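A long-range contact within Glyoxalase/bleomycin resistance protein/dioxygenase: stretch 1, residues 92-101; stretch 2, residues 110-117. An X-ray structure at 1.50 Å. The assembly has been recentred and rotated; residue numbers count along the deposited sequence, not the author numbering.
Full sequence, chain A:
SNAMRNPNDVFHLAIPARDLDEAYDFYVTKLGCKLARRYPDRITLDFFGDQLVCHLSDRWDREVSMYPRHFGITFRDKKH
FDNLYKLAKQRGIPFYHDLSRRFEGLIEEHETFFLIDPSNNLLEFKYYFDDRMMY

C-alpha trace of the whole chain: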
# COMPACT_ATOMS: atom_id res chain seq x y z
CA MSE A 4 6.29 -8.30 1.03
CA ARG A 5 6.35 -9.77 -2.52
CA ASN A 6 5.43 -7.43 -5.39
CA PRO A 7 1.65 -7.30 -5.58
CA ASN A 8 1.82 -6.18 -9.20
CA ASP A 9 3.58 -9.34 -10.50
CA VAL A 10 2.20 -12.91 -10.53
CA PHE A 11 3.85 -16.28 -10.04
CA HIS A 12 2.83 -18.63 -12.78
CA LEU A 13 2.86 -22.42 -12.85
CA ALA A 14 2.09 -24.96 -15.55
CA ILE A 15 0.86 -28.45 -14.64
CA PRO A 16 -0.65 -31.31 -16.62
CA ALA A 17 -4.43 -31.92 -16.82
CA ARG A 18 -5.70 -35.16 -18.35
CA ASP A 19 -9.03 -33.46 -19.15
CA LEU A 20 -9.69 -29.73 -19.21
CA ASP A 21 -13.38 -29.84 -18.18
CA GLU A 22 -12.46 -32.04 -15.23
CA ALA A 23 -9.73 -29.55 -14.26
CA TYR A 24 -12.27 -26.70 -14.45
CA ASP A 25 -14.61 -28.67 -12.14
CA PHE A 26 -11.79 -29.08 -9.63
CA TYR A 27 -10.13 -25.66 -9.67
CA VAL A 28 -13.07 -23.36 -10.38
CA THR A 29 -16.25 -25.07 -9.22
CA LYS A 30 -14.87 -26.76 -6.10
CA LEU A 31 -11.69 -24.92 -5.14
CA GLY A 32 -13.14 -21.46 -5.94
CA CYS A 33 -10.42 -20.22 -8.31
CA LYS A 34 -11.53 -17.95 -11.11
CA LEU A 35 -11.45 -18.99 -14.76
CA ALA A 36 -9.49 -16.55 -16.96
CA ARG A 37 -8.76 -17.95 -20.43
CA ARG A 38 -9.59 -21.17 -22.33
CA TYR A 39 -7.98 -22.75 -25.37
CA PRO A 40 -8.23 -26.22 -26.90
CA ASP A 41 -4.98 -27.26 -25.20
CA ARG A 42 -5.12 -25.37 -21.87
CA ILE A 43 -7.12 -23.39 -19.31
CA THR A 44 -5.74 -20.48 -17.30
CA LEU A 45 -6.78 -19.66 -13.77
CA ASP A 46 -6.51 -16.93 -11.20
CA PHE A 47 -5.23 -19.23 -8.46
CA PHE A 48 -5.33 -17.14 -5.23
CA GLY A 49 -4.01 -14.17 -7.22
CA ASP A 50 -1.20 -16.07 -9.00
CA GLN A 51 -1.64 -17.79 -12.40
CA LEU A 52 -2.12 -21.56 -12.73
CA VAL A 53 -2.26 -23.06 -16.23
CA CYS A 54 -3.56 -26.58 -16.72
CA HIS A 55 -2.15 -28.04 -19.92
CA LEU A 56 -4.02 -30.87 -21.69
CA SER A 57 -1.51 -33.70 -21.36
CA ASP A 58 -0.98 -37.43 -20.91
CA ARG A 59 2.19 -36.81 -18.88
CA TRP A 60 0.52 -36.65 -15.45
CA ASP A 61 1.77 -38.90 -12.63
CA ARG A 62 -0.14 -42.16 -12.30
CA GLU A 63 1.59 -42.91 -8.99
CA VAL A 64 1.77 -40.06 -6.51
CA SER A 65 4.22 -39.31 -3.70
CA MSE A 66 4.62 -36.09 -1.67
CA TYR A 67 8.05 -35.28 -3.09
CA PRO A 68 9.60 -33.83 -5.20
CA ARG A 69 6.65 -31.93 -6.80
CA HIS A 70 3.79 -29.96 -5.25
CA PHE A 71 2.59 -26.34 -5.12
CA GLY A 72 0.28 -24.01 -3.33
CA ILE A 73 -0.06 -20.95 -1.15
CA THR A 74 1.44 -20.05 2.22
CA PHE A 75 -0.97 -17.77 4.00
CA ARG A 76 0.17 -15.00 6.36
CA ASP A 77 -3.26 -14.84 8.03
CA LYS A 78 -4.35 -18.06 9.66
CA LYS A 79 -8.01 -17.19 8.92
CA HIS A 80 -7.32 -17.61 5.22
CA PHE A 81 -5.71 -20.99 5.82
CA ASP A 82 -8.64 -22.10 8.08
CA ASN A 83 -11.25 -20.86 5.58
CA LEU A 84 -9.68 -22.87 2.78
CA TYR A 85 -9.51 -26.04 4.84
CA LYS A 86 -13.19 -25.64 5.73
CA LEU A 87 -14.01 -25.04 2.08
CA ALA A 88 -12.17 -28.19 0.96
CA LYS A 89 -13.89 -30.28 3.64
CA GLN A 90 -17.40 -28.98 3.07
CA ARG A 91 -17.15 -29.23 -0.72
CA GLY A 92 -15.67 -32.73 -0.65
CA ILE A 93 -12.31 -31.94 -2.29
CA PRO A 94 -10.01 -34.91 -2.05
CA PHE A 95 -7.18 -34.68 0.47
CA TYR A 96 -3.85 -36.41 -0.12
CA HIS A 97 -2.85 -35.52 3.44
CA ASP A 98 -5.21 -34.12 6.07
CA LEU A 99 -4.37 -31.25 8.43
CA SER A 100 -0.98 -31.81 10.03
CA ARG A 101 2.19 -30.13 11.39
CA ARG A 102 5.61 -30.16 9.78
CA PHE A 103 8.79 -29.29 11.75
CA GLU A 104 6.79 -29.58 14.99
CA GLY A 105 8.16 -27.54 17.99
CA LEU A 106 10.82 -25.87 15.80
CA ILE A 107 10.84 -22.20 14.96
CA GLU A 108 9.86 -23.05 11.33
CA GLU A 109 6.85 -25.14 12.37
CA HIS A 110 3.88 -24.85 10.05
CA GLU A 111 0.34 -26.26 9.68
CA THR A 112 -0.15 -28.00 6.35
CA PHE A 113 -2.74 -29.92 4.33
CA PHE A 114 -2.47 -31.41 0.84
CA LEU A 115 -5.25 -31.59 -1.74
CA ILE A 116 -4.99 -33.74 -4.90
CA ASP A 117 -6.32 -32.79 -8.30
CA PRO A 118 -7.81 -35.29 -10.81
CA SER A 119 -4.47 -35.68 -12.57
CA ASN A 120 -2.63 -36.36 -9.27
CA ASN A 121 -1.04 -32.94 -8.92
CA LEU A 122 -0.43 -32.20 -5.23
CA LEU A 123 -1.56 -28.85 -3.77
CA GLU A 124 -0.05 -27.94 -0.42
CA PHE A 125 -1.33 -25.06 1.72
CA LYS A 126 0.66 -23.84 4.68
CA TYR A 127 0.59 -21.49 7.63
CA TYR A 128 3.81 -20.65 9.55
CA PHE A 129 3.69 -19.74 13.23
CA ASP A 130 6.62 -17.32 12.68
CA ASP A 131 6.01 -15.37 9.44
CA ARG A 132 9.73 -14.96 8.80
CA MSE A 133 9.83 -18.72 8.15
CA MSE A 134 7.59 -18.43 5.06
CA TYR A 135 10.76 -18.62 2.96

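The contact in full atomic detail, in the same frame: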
# COMPACT_ATOMS: atom_id res chain seq x y z
N GLY A 92 -16.05 -31.38 -0.31
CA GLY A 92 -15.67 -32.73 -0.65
C GLY A 92 -14.46 -32.84 -1.58
O GLY A 92 -14.37 -33.75 -2.40
N ILE A 93 -13.50 -31.92 -1.43
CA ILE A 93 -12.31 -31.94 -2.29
C ILE A 93 -11.35 -32.99 -1.76
O ILE A 93 -11.11 -33.03 -0.55
CB ILE A 93 -11.58 -30.58 -2.36
CG1 ILE A 93 -12.57 -29.48 -2.76
CG2 ILE A 93 -10.39 -30.69 -3.36
CD1 ILE A 93 -11.92 -28.09 -3.01
N PRO A 94 -10.81 -33.85 -2.63
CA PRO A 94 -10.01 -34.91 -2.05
C PRO A 94 -8.75 -34.40 -1.39
O PRO A 94 -8.04 -33.59 -1.99
CB PRO A 94 -9.64 -35.81 -3.25
CG PRO A 94 -10.59 -35.46 -4.29
CD PRO A 94 -11.13 -34.09 -4.05
N PHE A 95 -8.46 -34.88 -0.19
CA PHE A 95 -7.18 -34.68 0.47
C PHE A 95 -6.21 -35.83 0.17
O PHE A 95 -6.58 -37.01 0.18
CB PHE A 95 -7.37 -34.60 1.99
CG PHE A 95 -7.95 -33.30 2.45
CD1 PHE A 95 -9.28 -32.99 2.21
CD2 PHE A 95 -7.19 -32.37 3.14
CE1 PHE A 95 -9.83 -31.77 2.65
CE2 PHE A 95 -7.73 -31.16 3.56
CZ PHE A 95 -9.05 -30.86 3.29
N TYR A 96 -4.96 -35.48 -0.13
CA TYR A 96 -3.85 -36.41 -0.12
C TYR A 96 -3.33 -36.60 1.29
O TYR A 96 -2.94 -37.71 1.69
CB TYR A 96 -2.73 -35.89 -1.05
CG TYR A 96 -1.54 -36.81 -1.10
CD1 TYR A 96 -1.61 -38.01 -1.81
CD2 TYR A 96 -0.37 -36.50 -0.42
CE1 TYR A 96 -0.52 -38.87 -1.84
CE2 TYR A 96 0.72 -37.34 -0.45
CZ TYR A 96 0.64 -38.53 -1.15
OH TYR A 96 1.73 -39.37 -1.18
N HIS A 97 -3.27 -35.50 2.04
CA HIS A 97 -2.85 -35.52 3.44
C HIS A 97 -3.70 -34.53 4.23
O HIS A 97 -3.78 -33.36 3.88
CB HIS A 97 -1.36 -35.20 3.57
CG HIS A 97 -0.73 -35.72 4.83
ND1 HIS A 97 -1.07 -35.25 6.08
CD2 HIS A 97 0.21 -36.68 5.03
CE1 HIS A 97 -0.36 -35.88 7.00
NE2 HIS A 97 0.42 -36.76 6.39
N ASP A 98 -4.36 -34.99 5.30
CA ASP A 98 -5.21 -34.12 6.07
C ASP A 98 -4.34 -33.17 6.93
O ASP A 98 -3.12 -33.29 6.97
CB ASP A 98 -6.18 -34.95 6.97
CG ASP A 98 -7.52 -34.24 7.24
OD1 ASP A 98 -7.59 -32.98 7.24
OD2 ASP A 98 -8.54 -34.94 7.44
N LEU A 99 -5.00 -32.25 7.60
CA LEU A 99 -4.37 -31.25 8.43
C LEU A 99 -3.34 -31.87 9.35
O LEU A 99 -3.64 -32.84 10.10
CB LEU A 99 -5.43 -30.50 9.27
CG LEU A 99 -5.09 -29.17 9.92
CD1 LEU A 99 -4.62 -28.14 8.87
CD2 LEU A 99 -6.33 -28.66 10.64
N SER A 100 -2.13 -31.30 9.31
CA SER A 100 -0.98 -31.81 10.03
C SER A 100 0.02 -30.69 10.33
O SER A 100 -0.17 -29.56 9.91
CB SER A 100 -0.31 -32.90 9.20
OG SER A 100 0.66 -33.62 9.95
N ARG A 101 1.08 -31.03 11.06
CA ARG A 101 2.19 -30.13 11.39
C ARG A 101 3.48 -30.68 10.81
O ARG A 101 3.71 -31.88 10.80
CB ARG A 101 2.38 -30.03 12.88
CG ARG A 101 1.17 -29.57 13.59
CD ARG A 101 0.95 -28.09 13.41
NE ARG A 101 -0.21 -27.69 14.20
CZ ARG A 101 -0.18 -27.27 15.46
NH1 ARG A 101 0.97 -27.12 16.10
NH2 ARG A 101 -1.33 -26.97 16.07
N HIS A 110 5.04 -25.34 10.77
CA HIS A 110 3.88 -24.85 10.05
C HIS A 110 2.75 -25.88 9.99
O HIS A 110 3.03 -27.09 10.00
CB HIS A 110 4.29 -24.45 8.62
CG HIS A 110 5.14 -25.46 7.90
ND1 HIS A 110 6.50 -25.59 8.12
CD2 HIS A 110 4.84 -26.31 6.90
CE1 HIS A 110 6.99 -26.51 7.30
NE2 HIS A 110 6.00 -26.94 6.53
N GLU A 111 1.49 -25.41 9.97
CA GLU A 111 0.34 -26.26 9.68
C GLU A 111 0.29 -26.47 8.19
O GLU A 111 0.61 -25.54 7.43
CB GLU A 111 -0.96 -25.64 10.16
CG GLU A 111 -1.06 -25.38 11.68
CD GLU A 111 -2.48 -25.47 12.26
OE1 GLU A 111 -2.63 -25.17 13.46
OE2 GLU A 111 -3.44 -25.84 11.57
N THR A 112 -0.15 -27.65 7.76
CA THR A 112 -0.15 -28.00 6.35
C THR A 112 -1.32 -28.94 6.06
O THR A 112 -1.72 -29.74 6.92
CB THR A 112 1.16 -28.73 6.01
OG1 THR A 112 1.18 -29.12 4.65
CG2 THR A 112 1.27 -29.99 6.84
N PHE A 113 -1.92 -28.84 4.87
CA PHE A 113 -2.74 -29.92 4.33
C PHE A 113 -2.48 -30.00 2.83
O PHE A 113 -2.06 -29.01 2.23
CB PHE A 113 -4.23 -29.76 4.64
CG PHE A 113 -4.86 -28.49 4.12
CD1 PHE A 113 -5.52 -28.46 2.89
CD2 PHE A 113 -4.85 -27.33 4.88
CE1 PHE A 113 -6.15 -27.32 2.47
CE2 PHE A 113 -5.45 -26.18 4.41
CZ PHE A 113 -6.09 -26.19 3.21
N PHE A 114 -2.65 -31.19 2.27
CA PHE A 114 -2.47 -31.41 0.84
C PHE A 114 -3.78 -31.84 0.20
O PHE A 114 -4.41 -32.80 0.67
CB PHE A 114 -1.49 -32.54 0.58
CG PHE A 114 -0.04 -32.21 0.81
CD1 PHE A 114 0.82 -32.10 -0.28
CD2 PHE A 114 0.48 -32.07 2.06
CE1 PHE A 114 2.17 -31.85 -0.10
CE2 PHE A 114 1.83 -31.78 2.25
CZ PHE A 114 2.68 -31.68 1.16
N LEU A 115 -4.17 -31.17 -0.87
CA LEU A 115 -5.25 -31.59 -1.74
C LEU A 115 -4.64 -32.30 -2.96
O LEU A 115 -3.43 -32.22 -3.18
CB LEU A 115 -6.09 -30.41 -2.21
CG LEU A 115 -6.61 -29.48 -1.13
CD1 LEU A 115 -7.42 -28.39 -1.71
CD2 LEU A 115 -7.45 -30.30 -0.08
N ILE A 116 -5.47 -33.02 -3.71
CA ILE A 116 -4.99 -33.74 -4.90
C ILE A 116 -5.98 -33.53 -6.02
O ILE A 116 -7.18 -33.71 -5.85
CB ILE A 116 -4.70 -35.24 -4.59
CG1 ILE A 116 -4.10 -35.98 -5.80
CG2 ILE A 116 -5.96 -35.95 -4.02
CD1 ILE A 116 -3.59 -37.39 -5.51
N ASP A 117 -5.48 -33.04 -7.15
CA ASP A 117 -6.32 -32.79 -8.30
C ASP A 117 -6.55 -34.08 -9.13
O ASP A 117 -5.95 -35.12 -8.83
CB ASP A 117 -5.85 -31.54 -9.11
CG ASP A 117 -4.82 -31.81 -10.18
OD1 ASP A 117 -4.45 -32.97 -10.40
OD2 ASP A 117 -4.40 -30.80 -10.84
O HOH W 1 -0.55 -32.32 5.76

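Antiparallel strands need not keep strict register to stay bonded, and the contact between residues 92-101 and 110-117 illustrates how a regular strand accommodates an irregular partner. Residues 110-116 form a continuous strand; the facing chain turns corners and carries two beta bulges, one between Phe95 and His97 and another between His97 and Ser100. About 825 Å² is buried between them, and Ile116, Phe114 and Glu111 contribute the largest shares on their side.

Ile116 anchors one end. Ile116 N donates to Pro94 O at 3.1 Å, and the aliphatic side chain also packs against two neighbours: Ile116 CG2 lies 3.8 Å from Pro94 CB, and Ile116 CB lies 4.1 Å from Tyr96 CB.

Phe114 sits at the first bulge, where the extra residue places two amides at one carbonyl. Phe114 O accepts from Tyr96 N at 2.9 Å and from His97 N at 3.2 Å, while Phe114 N donates to His97 O at 2.9 Å. Phe114 CB adds apolar contact, 3.9 Å from Tyr96 CB, at the edge of the tyrosine ring. Between these anchors, Leu115 CD2 stands almost on the normal of the Phe95 ring, 3.6 Å from its centroid, a CH-pi contact; Phe95 CE2 also approaches Phe113 CD1 at 3.6 Å.

Beyond the second bulge, Ser100 and Thr112 exchange reciprocal bonds, Ser100 N to Thr112 O and Thr112 N to Ser100 O, both 2.9 Å. A water near the bulge donates to Asp98 O at 3.0 Å and, weakly, to Thr112 O at 3.1 Å.

Glu111 closes the contact through charge. It pairs with Arg101 across a non-hydrogen-bonded site, both side chains on the same face, and a salt bridge joins Arg101 NH2 to Glu111 OE1 at 3.4 Å. Backbone bonding thus tolerates the shifts, while side chains match each segment locally.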